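PDB 6ELV: polyphenol oxidase, chloroplastic, which catalyses the oxidation of mono- and o-diphenols to o-diquinones as the full-length copper enzyme, of which this is the separately expressed C-terminal domain. Local coordinates for residues 35-39 / 118-122; 45-50 / 139-143. One frame throughout, in Å; residues are numbered along the deposited sequence. Where two conformers were deposited one is given.

Contact 1 (35-39 / 118-122); sequences KKRSK and EDDDS. With CA (calcium ion), chain B.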
ATOM      1  N   LYS A  35       8.190  -5.238 -15.869  1.00 16.07           N
ATOM      2  CA  LYS A  35       6.904  -5.800 -16.249  1.00 17.43           C
ATOM      3  C   LYS A  35       6.290  -5.107 -17.459  1.00 18.22           C
ATOM      4  O   LYS A  35       5.397  -5.682 -18.082  1.00 18.06           O
ATOM      5  CB  LYS A  35       5.921  -5.728 -15.080  1.00 19.49           C
ATOM      6  CG  LYS A  35       6.253  -6.624 -13.905  1.00 20.07           C
ATOM      7  CD  LYS A  35       6.149  -8.091 -14.268  1.00 20.48           C
ATOM      8  CE  LYS A  35       6.235  -8.953 -13.024  1.00 20.84           C
ATOM      9  NZ  LYS A  35       6.107 -10.397 -13.329  1.00 20.23           N
ATOM     10  N   LYS A  36       6.711  -3.877 -17.783  1.00 20.60           N
ATOM     11  CA  LYS A  36       6.117  -3.186 -18.925  1.00 21.41           C
ATOM     12  C   LYS A  36       6.432  -3.905 -20.219  1.00 23.34           C
ATOM     13  O   LYS A  36       5.592  -3.972 -21.125  1.00 25.18           O
ATOM     14  CB  LYS A  36       6.624  -1.749 -19.008  1.00 23.98           C
ATOM     15  CG  LYS A  36       6.038  -0.830 -17.962  1.00 25.55           C
ATOM     16  CD  LYS A  36       6.268   0.625 -18.316  1.00 26.07           C
ATOM     17  CE  LYS A  36       7.744   0.963 -18.274  1.00 25.21           C
ATOM     18  NZ  LYS A  36       7.967   2.431 -18.383  1.00 24.95           N
ATOM     19  N   ARG A  37       7.644  -4.445 -20.310  1.00 22.81           N
ATOM     20  CA  ARG A  37       8.118  -5.097 -21.516  1.00 24.82           C
ATOM     21  C   ARG A  37       7.578  -6.520 -21.606  1.00 21.11           C
ATOM     22  O   ARG A  37       7.135  -6.956 -22.675  1.00 24.56           O
ATOM     23  CB  ARG A  37       9.653  -5.055 -21.495  1.00 27.31           C
ATOM     24  CG  ARG A  37      10.328  -5.565 -22.726  1.00 30.28           C
ATOM     25  CD  ARG A  37      10.428  -4.432 -23.715  1.00 31.71           C
ATOM     26  NE  ARG A  37      10.923  -4.936 -24.972  1.00 32.97           N
ATOM     27  CZ  ARG A  37      10.133  -5.494 -25.881  1.00 32.72           C
ATOM     28  NH1 ARG A  37       8.832  -5.603 -25.619  1.00 33.95           N
ATOM     29  NH2 ARG A  37      10.648  -5.940 -27.019  1.00 33.64           N
ATOM     30  N   SER A  38       7.560  -7.226 -20.476  1.00 17.34           N
ATOM     31  CA  SER A  38       7.157  -8.630 -20.404  0.50 15.30           C
ATOM     32  C   SER A  38       6.503  -8.840 -19.051  1.00 14.08           C
ATOM     33  O   SER A  38       7.202  -8.741 -18.042  1.00 13.25           O
ATOM     34  CB  SER A  38       8.390  -9.532 -20.457  0.50 15.90           C
ATOM     35  OG  SER A  38       8.946  -9.632 -21.746  0.50 14.16           O
ATOM     36  N   LYS A  39       5.216  -9.185 -19.027  1.00 14.10           N
ATOM     37  CA  LYS A  39       4.484  -9.234 -17.764  1.00 17.43           C
ATOM     38  C   LYS A  39       4.904 -10.373 -16.854  1.00 19.30           C
ATOM     39  O   LYS A  39       4.582 -10.343 -15.660  1.00 20.37           O
ATOM     40  CB  LYS A  39       2.988  -9.350 -18.016  1.00 18.59           C
ATOM     41  CG  LYS A  39       2.382  -8.096 -18.587  1.00 19.84           C
ATOM     42  CD  LYS A  39       2.428  -6.998 -17.554  1.00 21.01           C
ATOM     43  CE  LYS A  39       1.872  -5.721 -18.118  1.00 22.44           C
ATOM     44  NZ  LYS A  39       2.793  -5.130 -19.120  1.00 22.36           N
ATOM     45  N   GLU A 118      -2.752  -9.574 -13.744  1.00 13.21           N
ATOM     46  CA  GLU A 118      -1.357  -9.880 -14.053  1.00 15.51           C
ATOM     47  C   GLU A 118      -0.891  -9.227 -15.339  1.00 13.92           C
ATOM     48  O   GLU A 118       0.316  -9.069 -15.536  1.00 15.43           O
ATOM     49  CB  GLU A 118      -1.146 -11.388 -14.197  1.00 20.76           C
ATOM     50  CG  GLU A 118      -1.202 -12.179 -12.910  1.00 26.90           C
ATOM     51  CD  GLU A 118      -1.102 -13.674 -13.166  1.00 32.60           C
ATOM     52  OE1 GLU A 118      -2.107 -14.250 -13.639  1.00 34.63           O
ATOM     53  OE2 GLU A 118      -0.037 -14.274 -12.903  1.00 35.33           O
ATOM     54  N   ASP A 119      -1.821  -8.879 -16.223  1.00 14.08           N
ATOM     55  CA  ASP A 119      -1.559  -8.269 -17.516  1.00 16.34           C
ATOM     56  C   ASP A 119      -1.496  -6.753 -17.458  1.00 13.48           C
ATOM     57  O   ASP A 119      -1.267  -6.123 -18.494  1.00 15.92           O
ATOM     58  CB  ASP A 119      -2.695  -8.643 -18.473  1.00 22.03           C
ATOM     59  CG  ASP A 119      -4.052  -8.132 -17.986  1.00 24.76           C
ATOM     60  OD1 ASP A 119      -4.517  -8.597 -16.922  1.00 23.28           O
ATOM     61  OD2 ASP A 119      -4.650  -7.260 -18.658  1.00 26.79           O
ATOM     62  N   ASP A 120      -1.739  -6.151 -16.298  1.00 11.13           N
ATOM     63  CA  ASP A 120      -1.824  -4.701 -16.183  1.00 10.28           C
ATOM     64  C   ASP A 120      -0.462  -4.117 -15.806  1.00  9.91           C
ATOM     65  O   ASP A 120       0.388  -4.785 -15.212  1.00 11.10           O
ATOM     66  CB  ASP A 120      -2.843  -4.299 -15.111  1.00 10.22           C
ATOM     67  CG  ASP A 120      -4.288  -4.671 -15.463  1.00 10.14           C
ATOM     68  OD1 ASP A 120      -4.622  -4.878 -16.649  1.00 11.52           O
ATOM     69  OD2 ASP A 120      -5.102  -4.730 -14.525  1.00 10.34           O
ATOM     70  N   ASP A 121      -0.267  -2.838 -16.135  1.00 10.39           N
ATOM     71  CA  ASP A 121       0.981  -2.143 -15.833  1.00 11.10           C
ATOM     72  C   ASP A 121       0.951  -1.404 -14.500  1.00 10.51           C
ATOM     73  O   ASP A 121       2.004  -0.946 -14.039  1.00 11.87           O
ATOM     74  CB  ASP A 121       1.323  -1.141 -16.937  1.00 14.57           C
ATOM     75  CG  ASP A 121       1.865  -1.812 -18.180  1.00 19.47           C
ATOM     76  OD1 ASP A 121       2.618  -2.798 -18.050  1.00 22.45           O
ATOM     77  OD2 ASP A 121       1.539  -1.357 -19.291  1.00 23.41           O
ATOM     78  N   SER A 122      -0.220  -1.268 -13.883  1.00 10.08           N
ATOM     79  CA  SER A 122      -0.361  -0.589 -12.606  1.00  9.84           C
ATOM     80  C   SER A 122      -1.539  -1.223 -11.896  1.00  8.75           C
ATOM     81  O   SER A 122      -2.308  -1.969 -12.499  1.00  9.60           O
ATOM     82  CB  SER A 122      -0.634   0.897 -12.807  1.00 11.45           C
ATOM     83  OG  SER A 122      -1.811   1.092 -13.570  1.00 15.08           O
TER
HETATM   84 CA    CA B 601      -7.130  -4.982 -15.832  1.00  5.27          CA
HETATM   85  O   HOH W   1       3.338  -2.266 -21.201  1.00 22.50           O
HETATM   86  O   HOH W   2       2.584 -10.623 -13.993  1.00 23.49           O
HETATM   87  O   HOH W   3      -7.294  -5.463 -18.248  1.00 12.58           O
HETATM   88  O   HOH W   4      -6.847  -7.370 -16.054  1.00 12.67           O
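The side chains of Lys39 and Asp121 cross at about a right angle, and NZ of Lys39 lies 2.6 Å from OD1 of Asp121 in a short salt bridge. The ammonium comes in on the syn side of that oxygen, 30° out of the carboxylate plane. Two bends put it there, at chi2 (-68°) and at chi4 (-71°), which fold the chain back toward the carbonyl of Lys35, and NZ of Lys39 donates to that O at 2.9 Å. On the way, the methylene chain of Lys39 runs along the 118-120 backbone, CD 3.6 Å from O of Glu118 and CE 3.2 Å from O of Asp119. The segment it crosses is the acidic turn between helix 109-115 and strand 122-131, and this turn carries a calcium site: Asp120, whose CB is directed away from 35-39, grips the ion with both carboxylate oxygens, alongside Asp70, Asp72 and waters. Were Lys39 cut back to an alanine, OD1 of Asp121 would probably lose its cationic mate and the carbonyl of Lys35 this donor, and a gap would open along the turn's carbonyls. Water reinforces the junction at two places, one molecule donating to Lys36 O and to Asp121 OD2, another to the carbonyls of Lys39 and Glu118. Arg31 donates from NH1 to the carbonyls of Glu118 and Asp120, holding the same turn from a neighbouring loop.

Contact 2 (45-50 / 139-143); sequences EEEILV and IKIEF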
ATOM      1  N   GLU A  45      10.295 -14.496  -8.471  1.00 19.62           N
ATOM      2  CA  GLU A  45      10.598 -13.554  -7.411  1.00 19.20           C
ATOM      3  C   GLU A  45       9.279 -12.948  -6.954  1.00 16.84           C
ATOM      4  O   GLU A  45       8.358 -12.790  -7.753  1.00 19.61           O
ATOM      5  CB  GLU A  45      11.495 -12.418  -7.927  1.00 21.67           C
ATOM      6  CG  GLU A  45      12.863 -12.840  -8.445  1.00 26.77           C
ATOM      7  CD  GLU A  45      13.664 -11.659  -8.975  1.00 30.55           C
ATOM      8  OE1 GLU A  45      14.367 -11.820  -9.995  1.00 34.21           O
ATOM      9  OE2 GLU A  45      13.584 -10.565  -8.372  1.00 30.83           O
ATOM     10  N   GLU A  46       9.170 -12.622  -5.676  1.00 13.54           N
ATOM     11  CA  GLU A  46       7.944 -12.000  -5.192  1.00 11.27           C
ATOM     12  C   GLU A  46       7.899 -10.540  -5.621  1.00  9.83           C
ATOM     13  O   GLU A  46       8.891  -9.811  -5.502  1.00 11.82           O
ATOM     14  CB  GLU A  46       7.894 -12.086  -3.668  1.00 12.23           C
ATOM     15  CG  GLU A  46       6.592 -11.602  -3.073  1.00 11.67           C
ATOM     16  CD  GLU A  46       5.421 -12.525  -3.348  1.00 10.93           C
ATOM     17  OE1 GLU A  46       5.657 -13.752  -3.428  1.00 13.86           O
ATOM     18  OE2 GLU A  46       4.287 -12.031  -3.463  1.00 11.66           O
ATOM     19  N   GLU A  47       6.736 -10.109  -6.099  1.00  9.05           N
ATOM     20  CA  GLU A  47       6.490  -8.706  -6.389  1.00  8.76           C
ATOM     21  C   GLU A  47       5.950  -8.081  -5.110  1.00  8.92           C
ATOM     22  O   GLU A  47       4.942  -8.548  -4.574  1.00 11.20           O
ATOM     23  CB  GLU A  47       5.488  -8.628  -7.541  1.00 10.22           C
ATOM     24  CG  GLU A  47       5.259  -7.242  -8.084  1.00 11.25           C
ATOM     25  CD  GLU A  47       4.459  -7.199  -9.376  1.00 12.18           C
ATOM     26  OE1 GLU A  47       4.242  -8.263  -9.998  1.00 13.11           O
ATOM     27  OE2 GLU A  47       4.029  -6.094  -9.756  1.00 13.01           O
ATOM     28  N   ILE A  48       6.631  -7.053  -4.615  1.00  9.06           N
ATOM     29  CA  ILE A  48       6.421  -6.542  -3.265  1.00  9.76           C
ATOM     30  C   ILE A  48       5.869  -5.122  -3.303  1.00  8.80           C
ATOM     31  O   ILE A  48       6.471  -4.236  -3.914  1.00  9.36           O
ATOM     32  CB  ILE A  48       7.739  -6.599  -2.462  1.00 12.74           C
ATOM     33  CG1 ILE A  48       8.221  -8.057  -2.444  1.00 16.11           C
ATOM     34  CG2 ILE A  48       7.555  -5.996  -1.082  1.00 12.74           C
ATOM     35  CD1 ILE A  48       9.089  -8.464  -1.351  1.00 20.40           C
ATOM     36  N   LEU A  49       4.746  -4.900  -2.617  1.00  8.52           N
ATOM     37  CA  LEU A  49       4.232  -3.559  -2.358  1.00  8.35           C
ATOM     38  C   LEU A  49       4.944  -2.998  -1.130  1.00  8.51           C
ATOM     39  O   LEU A  49       4.965  -3.638  -0.074  1.00  9.56           O
ATOM     40  CB  LEU A  49       2.732  -3.652  -2.091  1.00  9.45           C
ATOM     41  CG  LEU A  49       1.992  -2.360  -1.764  1.00 10.52           C
ATOM     42  CD1 LEU A  49       2.088  -1.376  -2.917  1.00 10.47           C
ATOM     43  CD2 LEU A  49       0.544  -2.676  -1.455  1.00 13.42           C
ATOM     44  N   VAL A  50       5.525  -1.810  -1.269  1.00  9.27           N
ATOM     45  CA  VAL A  50       6.317  -1.177  -0.220  1.00 11.14           C
ATOM     46  C   VAL A  50       5.641   0.129   0.159  1.00 12.86           C
ATOM     47  O   VAL A  50       5.491   1.027  -0.678  1.00 14.65           O
ATOM     48  CB  VAL A  50       7.764  -0.930  -0.667  1.00 13.30           C
ATOM     49  CG1 VAL A  50       8.593  -0.369   0.491  1.00 16.23           C
ATOM     50  CG2 VAL A  50       8.376  -2.207  -1.203  1.00 14.12           C
ATOM     51  N   ILE A 139       4.507   5.126  -1.672  1.00 12.92           N
ATOM     52  CA  ILE A 139       4.101   3.767  -2.021  1.00 12.32           C
ATOM     53  C   ILE A 139       4.740   3.394  -3.356  1.00 10.38           C
ATOM     54  O   ILE A 139       4.687   4.172  -4.313  1.00 12.47           O
ATOM     55  CB  ILE A 139       2.563   3.609  -2.107  1.00 13.26           C
ATOM     56  CG1 ILE A 139       1.824   4.108  -0.858  1.00 15.82           C
ATOM     57  CG2 ILE A 139       2.195   2.166  -2.332  1.00 13.63           C
ATOM     58  CD1 ILE A 139       0.310   3.897  -0.919  1.00 17.32           C
ATOM     59  N   LYS A 140       5.304   2.190  -3.438  1.00  9.38           N
ATOM     60  CA  LYS A 140       5.868   1.706  -4.686  1.00  9.21           C
ATOM     61  C   LYS A 140       5.758   0.191  -4.704  1.00  8.56           C
ATOM     62  O   LYS A 140       5.461  -0.443  -3.690  1.00  9.32           O
ATOM     63  CB  LYS A 140       7.323   2.135  -4.844  1.00 12.17           C
ATOM     64  CG  LYS A 140       8.239   1.542  -3.801  1.00 15.52           C
ATOM     65  CD  LYS A 140       9.659   2.045  -3.934  1.00 18.69           C
ATOM     66  CE  LYS A 140      10.544   1.445  -2.852  1.00 21.37           C
ATOM     67  NZ  LYS A 140      11.971   1.777  -3.071  1.00 24.23           N
ATOM     68  N   ILE A 141       6.008  -0.386  -5.877  1.00  8.92           N
ATOM     69  CA  ILE A 141       6.096  -1.830  -6.046  1.00  8.82           C
ATOM     70  C   ILE A 141       7.471  -2.154  -6.603  1.00 10.31           C
ATOM     71  O   ILE A 141       7.944  -1.487  -7.528  1.00 11.26           O
ATOM     72  CB  ILE A 141       4.982  -2.379  -6.959  1.00  9.00           C
ATOM     73  CG1 ILE A 141       3.609  -2.069  -6.357  1.00 10.24           C
ATOM     74  CG2 ILE A 141       5.154  -3.873  -7.191  1.00 10.39           C
ATOM     75  CD1 ILE A 141       2.463  -2.302  -7.319  1.00 11.37           C
ATOM     76  N   GLU A 142       8.120  -3.161  -6.035  1.00  9.97           N
ATOM     77  CA  GLU A 142       9.454  -3.512  -6.498  1.00 12.77           C
ATOM     78  C   GLU A 142       9.722  -4.989  -6.260  1.00 12.53           C
ATOM     79  O   GLU A 142       8.937  -5.705  -5.642  1.00 14.88           O
ATOM     80  CB  GLU A 142      10.518  -2.625  -5.857  1.00 17.36           C
ATOM     81  CG  GLU A 142      10.622  -2.780  -4.372  1.00 19.75           C
ATOM     82  CD  GLU A 142      11.599  -1.796  -3.770  1.00 23.39           C
ATOM     83  OE1 GLU A 142      12.057  -0.880  -4.490  1.00 25.47           O
ATOM     84  OE2 GLU A 142      11.910  -1.945  -2.579  1.00 23.30           O
ATOM     85  N   PHE A 143      10.854  -5.439  -6.790  1.00 16.26           N
ATOM     86  CA  PHE A 143      11.417  -6.744  -6.453  1.00 19.75           C
ATOM     87  C   PHE A 143      12.502  -6.582  -5.387  1.00 21.72           C
ATOM     88  O   PHE A 143      13.101  -5.511  -5.244  1.00 25.37           O
ATOM     89  CB  PHE A 143      11.992  -7.440  -7.688  1.00 20.50           C
ATOM     90  CG  PHE A 143      10.998  -7.636  -8.778  1.00 20.74           C
ATOM     91  CD1 PHE A 143      10.035  -8.618  -8.670  1.00 20.68           C
ATOM     92  CD2 PHE A 143      11.018  -6.831  -9.896  1.00 23.88           C
ATOM     93  CE1 PHE A 143       9.103  -8.798  -9.663  1.00 24.83           C
ATOM     94  CE2 PHE A 143      10.095  -7.008 -10.900  1.00 25.06           C
ATOM     95  CZ  PHE A 143       9.131  -7.991 -10.785  1.00 25.51           C
TER
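Strands 48-50 and 139-142 run antiparallel, their axes 4.7 Å apart at closest approach and their directions 157° apart, with Ile48-Glu142 and Val50-Lys140 as hydrogen-bonded pairs flanking the non-hydrogen-bonded pair Leu49-Ile141. The straightest of the four backbone bonds runs from Val50 N to Lys140 O, 2.8 Å at 172°. CA-H groups of Ile141 and Ile139 add contacts to the carbonyls of Ile48 and Val50. On the face bearing Leu49 and Ile141, CG of Leu49 stands opposite its backbone N (chi1 179°), and the CD1 methyl leans over the partner strand, 3.6 Å from CG2 of Ile139 and 3.8 Å from CG1 of Ile141. Val125, Leu127 and Val123 of strand 122-131 pack against these three side chains, so this face looks into the core between the two sheets of the domain. The other face is more polar: Val50 CG2 lies 3.8 Å from Glu142 OE2, while Lys140 and Glu142, two apart on one strand, join through NZ and OE1 at 3.0 Å, the ammonium sitting above the carboxylate plane. Beyond the paired residues, Glu47 extends its chain past Ile141, its CG 3.5 Å from the CG2 methyl, and its OE2 forms a salt bridge with Arg31. The Phe143 ring presents its edge to the carbonyl of Glu46, CD1 3.6 Å from that O, and Glu45 crosses the phenylalanine at about a right angle. The chemistry thus divides by face: methyl groups seal the inner side, an ion pair within one strand lies on the outer side, and the buried Glu47 carboxylate has its charge balanced, most likely, by Arg31.

From the N terminus, after strands 11-12, 19-20 and 25-30, the chain enters helix 34-37 and the turn after it, which form the first half of contact 1; then 45-50, the first half of contact 2, leads into and begins strand 48-57. It returns to 118-122 to close contact 1 across a loop of 78 residues, and to 139-143 to close contact 2 across 88. The segments alternate, so the two closures cross. Contact 1 ties the short helix to the calcium-bearing turn that leads into the five-stranded sheet; contact 2 joins two central strands of the four-stranded sheet. They meet at Lys35, whose CE packs against Glu47 and Phe143.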